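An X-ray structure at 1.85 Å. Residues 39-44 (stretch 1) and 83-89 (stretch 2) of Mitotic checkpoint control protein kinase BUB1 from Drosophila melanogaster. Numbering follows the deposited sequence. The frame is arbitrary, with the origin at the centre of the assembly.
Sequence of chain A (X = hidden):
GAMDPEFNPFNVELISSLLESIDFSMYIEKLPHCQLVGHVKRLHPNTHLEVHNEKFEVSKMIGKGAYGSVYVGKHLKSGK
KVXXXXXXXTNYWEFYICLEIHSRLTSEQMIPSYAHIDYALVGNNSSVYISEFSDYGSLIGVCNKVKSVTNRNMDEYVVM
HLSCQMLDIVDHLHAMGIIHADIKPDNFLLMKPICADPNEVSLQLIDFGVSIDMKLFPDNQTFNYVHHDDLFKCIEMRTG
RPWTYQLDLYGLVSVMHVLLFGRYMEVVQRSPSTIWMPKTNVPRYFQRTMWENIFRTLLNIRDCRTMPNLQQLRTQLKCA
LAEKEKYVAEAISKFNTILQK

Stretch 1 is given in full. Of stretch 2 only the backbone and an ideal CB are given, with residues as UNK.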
ATOM      1  N   HIS A  39     -24.407  15.319   9.293  1.00 27.56           N
ATOM      2  CA  HIS A  39     -24.285  15.276   7.841  1.00 27.82           C
ATOM      3  C   HIS A  39     -22.949  15.829   7.367  1.00 29.17           C
ATOM      4  O   HIS A  39     -22.596  16.969   7.682  1.00 26.79           O
ATOM      5  CB  HIS A  39     -25.424  16.062   7.188  1.00 30.74           C
ATOM      6  CG  HIS A  39     -25.378  16.052   5.687  1.00 32.68           C
ATOM      7  ND1 HIS A  39     -25.677  14.933   4.943  1.00 31.53           N
ATOM      8  CD2 HIS A  39     -25.061  17.024   4.797  1.00 32.36           C
ATOM      9  CE1 HIS A  39     -25.554  15.214   3.656  1.00 34.53           C
ATOM     10  NE2 HIS A  39     -25.179  16.476   3.541  1.00 33.43           N
ATOM     11  N   VAL A  40     -22.213  15.017   6.609  1.00 24.82           N
ATOM     12  CA  VAL A  40     -20.955  15.441   6.015  1.00 26.58           C
ATOM     13  C   VAL A  40     -21.233  15.924   4.598  1.00 25.16           C
ATOM     14  O   VAL A  40     -21.814  15.185   3.799  1.00 25.89           O
ATOM     15  CB  VAL A  40     -19.950  14.272   5.964  1.00 22.68           C
ATOM     16  CG1 VAL A  40     -18.778  14.602   5.060  1.00 27.11           C
ATOM     17  CG2 VAL A  40     -19.460  13.929   7.357  1.00 19.80           C
ATOM     18  N   LYS A  41     -20.840  17.161   4.295  1.00 25.99           N
ATOM     19  CA  LYS A  41     -21.034  17.722   2.957  1.00 29.15           C
ATOM     20  C   LYS A  41     -20.128  17.034   1.943  1.00 26.38           C
ATOM     21  O   LYS A  41     -19.038  16.555   2.279  1.00 25.28           O
ATOM     22  CB  LYS A  41     -20.745  19.230   2.938  1.00 30.77           C
ATOM     23  CG  LYS A  41     -21.635  20.078   3.839  1.00 44.25           C
ATOM     24  CD  LYS A  41     -21.132  21.520   3.896  1.00 46.07           C
ATOM     25  CE  LYS A  41     -21.995  22.367   4.811  1.00 47.53           C
ATOM     26  NZ  LYS A  41     -22.223  21.681   6.116  1.00 48.35           N
ATOM     27  N   ARG A  42     -20.586  16.982   0.698  1.00 28.00           N
ATOM     28  CA  ARG A  42     -19.762  16.516  -0.404  1.00 29.90           C
ATOM     29  C   ARG A  42     -18.569  17.461  -0.544  1.00 28.90           C
ATOM     30  O   ARG A  42     -18.735  18.678  -0.519  1.00 33.90           O
ATOM     31  CB  ARG A  42     -20.600  16.484  -1.689  1.00 32.43           C
ATOM     32  CG  ARG A  42     -19.989  15.698  -2.836  1.00 49.52           C
ATOM     33  CD  ARG A  42     -21.003  15.512  -3.965  1.00 58.70           C
ATOM     34  NE  ARG A  42     -21.986  14.475  -3.655  1.00 62.31           N
ATOM     35  CZ  ARG A  42     -22.003  13.272  -4.223  1.00 61.82           C
ATOM     36  NH1 ARG A  42     -21.095  12.960  -5.139  1.00 60.43           N
ATOM     37  NH2 ARG A  42     -22.929  12.383  -3.883  1.00 60.29           N
ATOM     38  N   LEU A  43     -17.365  16.910  -0.649  1.00 24.58           N
ATOM     39  CA  LEU A  43     -16.180  17.741  -0.819  1.00 26.79           C
ATOM     40  C   LEU A  43     -16.280  18.511  -2.128  1.00 30.78           C
ATOM     41  O   LEU A  43     -16.742  17.974  -3.132  1.00 27.36           O
ATOM     42  CB  LEU A  43     -14.913  16.879  -0.819  1.00 29.67           C
ATOM     43  CG  LEU A  43     -14.478  16.254   0.511  1.00 22.18           C
ATOM     44  CD1 LEU A  43     -13.325  15.275   0.295  1.00 18.19           C
ATOM     45  CD2 LEU A  43     -14.073  17.328   1.499  1.00 25.23           C
ATOM     46  N   HIS A  44     -15.861  19.772  -2.114  1.00 31.17           N
ATOM     47  CA  HIS A  44     -15.904  20.591  -3.318  1.00 37.11           C
ATOM     48  C   HIS A  44     -14.652  21.459  -3.400  1.00 34.85           C
ATOM     49  O   HIS A  44     -14.179  21.965  -2.382  1.00 36.11           O
ATOM     50  CB  HIS A  44     -17.164  21.461  -3.317  1.00 40.44           C
ATOM     51  CG  HIS A  44     -17.539  21.983  -4.666  1.00 52.18           C
ATOM     52  ND1 HIS A  44     -17.087  23.196  -5.146  1.00 58.47           N
ATOM     53  CD2 HIS A  44     -18.319  21.461  -5.642  1.00 57.24           C
ATOM     54  CE1 HIS A  44     -17.573  23.396  -6.357  1.00 61.08           C
ATOM     55  NE2 HIS A  44     -18.325  22.358  -6.683  1.00 62.36           N
ATOM     56  N   UNK A  83      -4.283  15.094   2.157  1.00 19.00           N
ATOM     57  CA  UNK A  83      -5.244  14.468   1.260  1.00 18.72           C
ATOM     58  C   UNK A  83      -6.533  14.321   2.037  1.00 17.12           C
ATOM     59  O   UNK A  83      -6.513  13.892   3.195  1.00 16.16           O
ATOM     60  CB  UNK A  83      -4.747  13.121   0.733  1.00 18.72           C
ATOM     61  N   UNK A  84      -7.649  14.667   1.406  1.00 18.30           N
ATOM     62  CA  UNK A  84      -8.950  14.462   2.024  1.00 15.38           C
ATOM     63  C   UNK A  84      -9.682  13.366   1.268  1.00 21.08           C
ATOM     64  O   UNK A  84      -9.959  13.505   0.073  1.00 21.23           O
ATOM     65  CB  UNK A  84      -9.766  15.756   2.040  1.00 15.38           C
ATOM     66  N   UNK A  85      -9.976  12.271   1.960  1.00 17.87           N
ATOM     67  CA  UNK A  85     -10.643  11.138   1.329  1.00 17.48           C
ATOM     68  C   UNK A  85     -12.057  10.997   1.850  1.00 16.60           C
ATOM     69  O   UNK A  85     -12.276  10.770   3.050  1.00 17.05           O
ATOM     70  CB  UNK A  85      -9.860   9.846   1.568  1.00 17.48           C
ATOM     71  N   UNK A  86     -13.014  11.133   0.937  1.00 16.31           N
ATOM     72  CA  UNK A  86     -14.422  11.030   1.278  1.00 15.84           C
ATOM     73  C   UNK A  86     -14.986   9.717   0.764  1.00 18.86           C
ATOM     74  O   UNK A  86     -14.695   9.311  -0.366  1.00 22.02           O
ATOM     75  CB  UNK A  86     -15.207  12.213   0.707  1.00 15.84           C
ATOM     76  N   UNK A  87     -15.782   9.039   1.585  1.00 18.88           N
ATOM     77  CA  UNK A  87     -16.405   7.803   1.126  1.00 19.45           C
ATOM     78  C   UNK A  87     -17.829   7.640   1.639  1.00 19.40           C
ATOM     79  O   UNK A  87     -18.129   7.981   2.784  1.00 20.09           O
ATOM     80  CB  UNK A  87     -15.562   6.603   1.561  1.00 19.45           C
ATOM     81  N   UNK A  88     -18.694   7.118   0.769  1.00 21.29           N
ATOM     82  CA  UNK A  88     -20.062   6.740   1.113  1.00 26.20           C
ATOM     83  C   UNK A  88     -20.266   5.261   0.767  1.00 29.77           C
ATOM     84  O   UNK A  88     -19.859   4.814  -0.308  1.00 25.15           O
ATOM     85  CB  UNK A  88     -21.076   7.620   0.380  1.00 26.20           C
ATOM     86  N   UNK A  89     -20.848   4.482   1.695  1.00 24.94           N
ATOM     87  CA  UNK A  89     -21.210   4.897   3.056  1.00 29.57           C
ATOM     88  C   UNK A  89     -19.960   5.074   3.900  1.00 28.20           C
ATOM     89  O   UNK A  89     -18.861   4.768   3.443  1.00 23.58           O
ATOM     90  CB  UNK A  89     -22.147   3.877   3.706  1.00 29.57           C
TER

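Position 83 lies in a strand that begins earlier in the chain, and its ideal CB has nothing of stretch 1 within 5.5 Å. Stretch 1 sets no preference here; the residue is Ala-83, which makes no contact with it.

At position 84 the CA-to-CB bond points toward stretch 1, and the ideal CB lies 4.0 Å from CD1 of Leu-43. The phi/psi of -111/118 suits a strand and so admits beta-branched residues as well as leucine or methionine; the methyl on offer favours something apolar. The residue is Leu-84. Its CB packs at 4.0 Å from Leu-43 CD1, and the same methyl lies 3.8 Å from the backbone O of Leu-84, so the contact is made near the backbone.

Position 85 alternates away, as a strand requires, and stretch 1 offers it nothing. Many residues would serve. Lys-85 extends with all four chi angles t, and its NZ is hydrogen-bonded elsewhere in the structure.

Position 86 is the most informative. Its ideal CB points toward stretch 1, 3.6 Å from Leu-43 CD1, and the CA of position 86 is 7.2 Å from the CA of Leu-43. Beyond the methyl, stretch 1 presents an acceptor, O of Lys-41, and a donor, N of Leu-43, both on irregular backbone. An apolar side chain could cover the methyl but would answer neither polar group; Asn or Gln carries both a donor and an acceptor, and the reach from CB favours the longer. The residue is Gln-86, with chi1 t (-178°) and chi2 t (159°). Its NE2 donates to Lys-41 O (2.8 Å, 163° at the hydrogen), while its OE1 accepts from Leu-43 N (2.8 Å, 169°). The near-linear angles support two well-formed bonds and fix the amide orientation. NE2 also lies 3.3 Å from Val-40 CG1.

At position 87 the ideal CB again finds no neighbour in stretch 1, and a polar residue is as acceptable as any. Glu-87 is the residue, its OE1 hydrogen-bonded just outside the stretches.

Position 88 points toward stretch 1, but nothing lies within 5.5 Å of its ideal CB, so only a long side chain could bridge the gap. The Arg-42 guanidinium offers a positive charge and a flat face: Glu could answer the charge, whereas an aromatic or another guanidinium could stack. The residue is Arg-88. The two guanidiniums stack with centres 4.0 Å apart and planes at 30°, bringing Arg-42 NH2 to 3.7 Å from Arg-88 CZ despite their like charges.

Position 89 is out of reach, but its preceding peptide is cis, which strongly suggests proline: Pro-89.

Stretch 2 (83-89) ALKQERP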
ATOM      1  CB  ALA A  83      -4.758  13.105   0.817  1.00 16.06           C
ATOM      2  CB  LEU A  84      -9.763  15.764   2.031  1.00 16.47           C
ATOM      3  CG  LEU A  84      -9.043  16.955   2.671  1.00 19.65           C
ATOM      4  CD1 LEU A  84      -8.540  17.901   1.610  1.00 25.56           C
ATOM      5  CD2 LEU A  84      -9.921  17.702   3.667  1.00 20.96           C
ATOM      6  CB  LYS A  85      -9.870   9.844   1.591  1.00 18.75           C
ATOM      7  CG  LYS A  85     -10.516   8.610   0.972  1.00 18.49           C
ATOM      8  CD  LYS A  85      -9.726   7.360   1.323  1.00 24.92           C
ATOM      9  CE  LYS A  85     -10.343   6.111   0.722  1.00 28.34           C
ATOM     10  NZ  LYS A  85      -9.434   4.941   0.920  1.00 27.70           N
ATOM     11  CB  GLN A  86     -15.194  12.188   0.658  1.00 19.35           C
ATOM     12  CG  GLN A  86     -16.684  12.181   1.002  1.00 21.63           C
ATOM     13  CD  GLN A  86     -17.325  13.539   0.820  1.00 27.22           C
ATOM     14  OE1 GLN A  86     -17.307  14.111  -0.272  1.00 25.71           O
ATOM     15  NE2 GLN A  86     -17.885  14.071   1.898  1.00 25.32           N
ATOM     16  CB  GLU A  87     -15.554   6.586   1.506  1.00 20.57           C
ATOM     17  CG  GLU A  87     -16.121   5.261   1.001  1.00 25.89           C
ATOM     18  CD  GLU A  87     -15.196   4.084   1.246  1.00 28.45           C
ATOM     19  OE1 GLU A  87     -14.006   4.306   1.560  1.00 23.55           O
ATOM     20  OE2 GLU A  87     -15.666   2.934   1.122  1.00 35.39           O
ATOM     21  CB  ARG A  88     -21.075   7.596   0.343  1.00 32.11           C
ATOM     22  CG  ARG A  88     -20.974   9.096   0.625  1.00 42.75           C
ATOM     23  CD  ARG A  88     -21.795   9.927  -0.352  1.00 49.21           C
ATOM     24  NE  ARG A  88     -21.486   9.546  -1.725  1.00 53.88           N
ATOM     25  CZ  ARG A  88     -20.498  10.067  -2.447  1.00 56.30           C
ATOM     26  NH1 ARG A  88     -19.717  11.014  -1.938  1.00 55.14           N
ATOM     27  NH2 ARG A  88     -20.292   9.638  -3.684  1.00 53.14           N
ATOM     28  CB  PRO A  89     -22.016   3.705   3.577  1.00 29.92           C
ATOM     29  CG  PRO A  89     -21.468   2.536   2.832  1.00 31.40           C
ATOM     30  CD  PRO A  89     -21.148   3.059   1.456  1.00 27.15           C
TER
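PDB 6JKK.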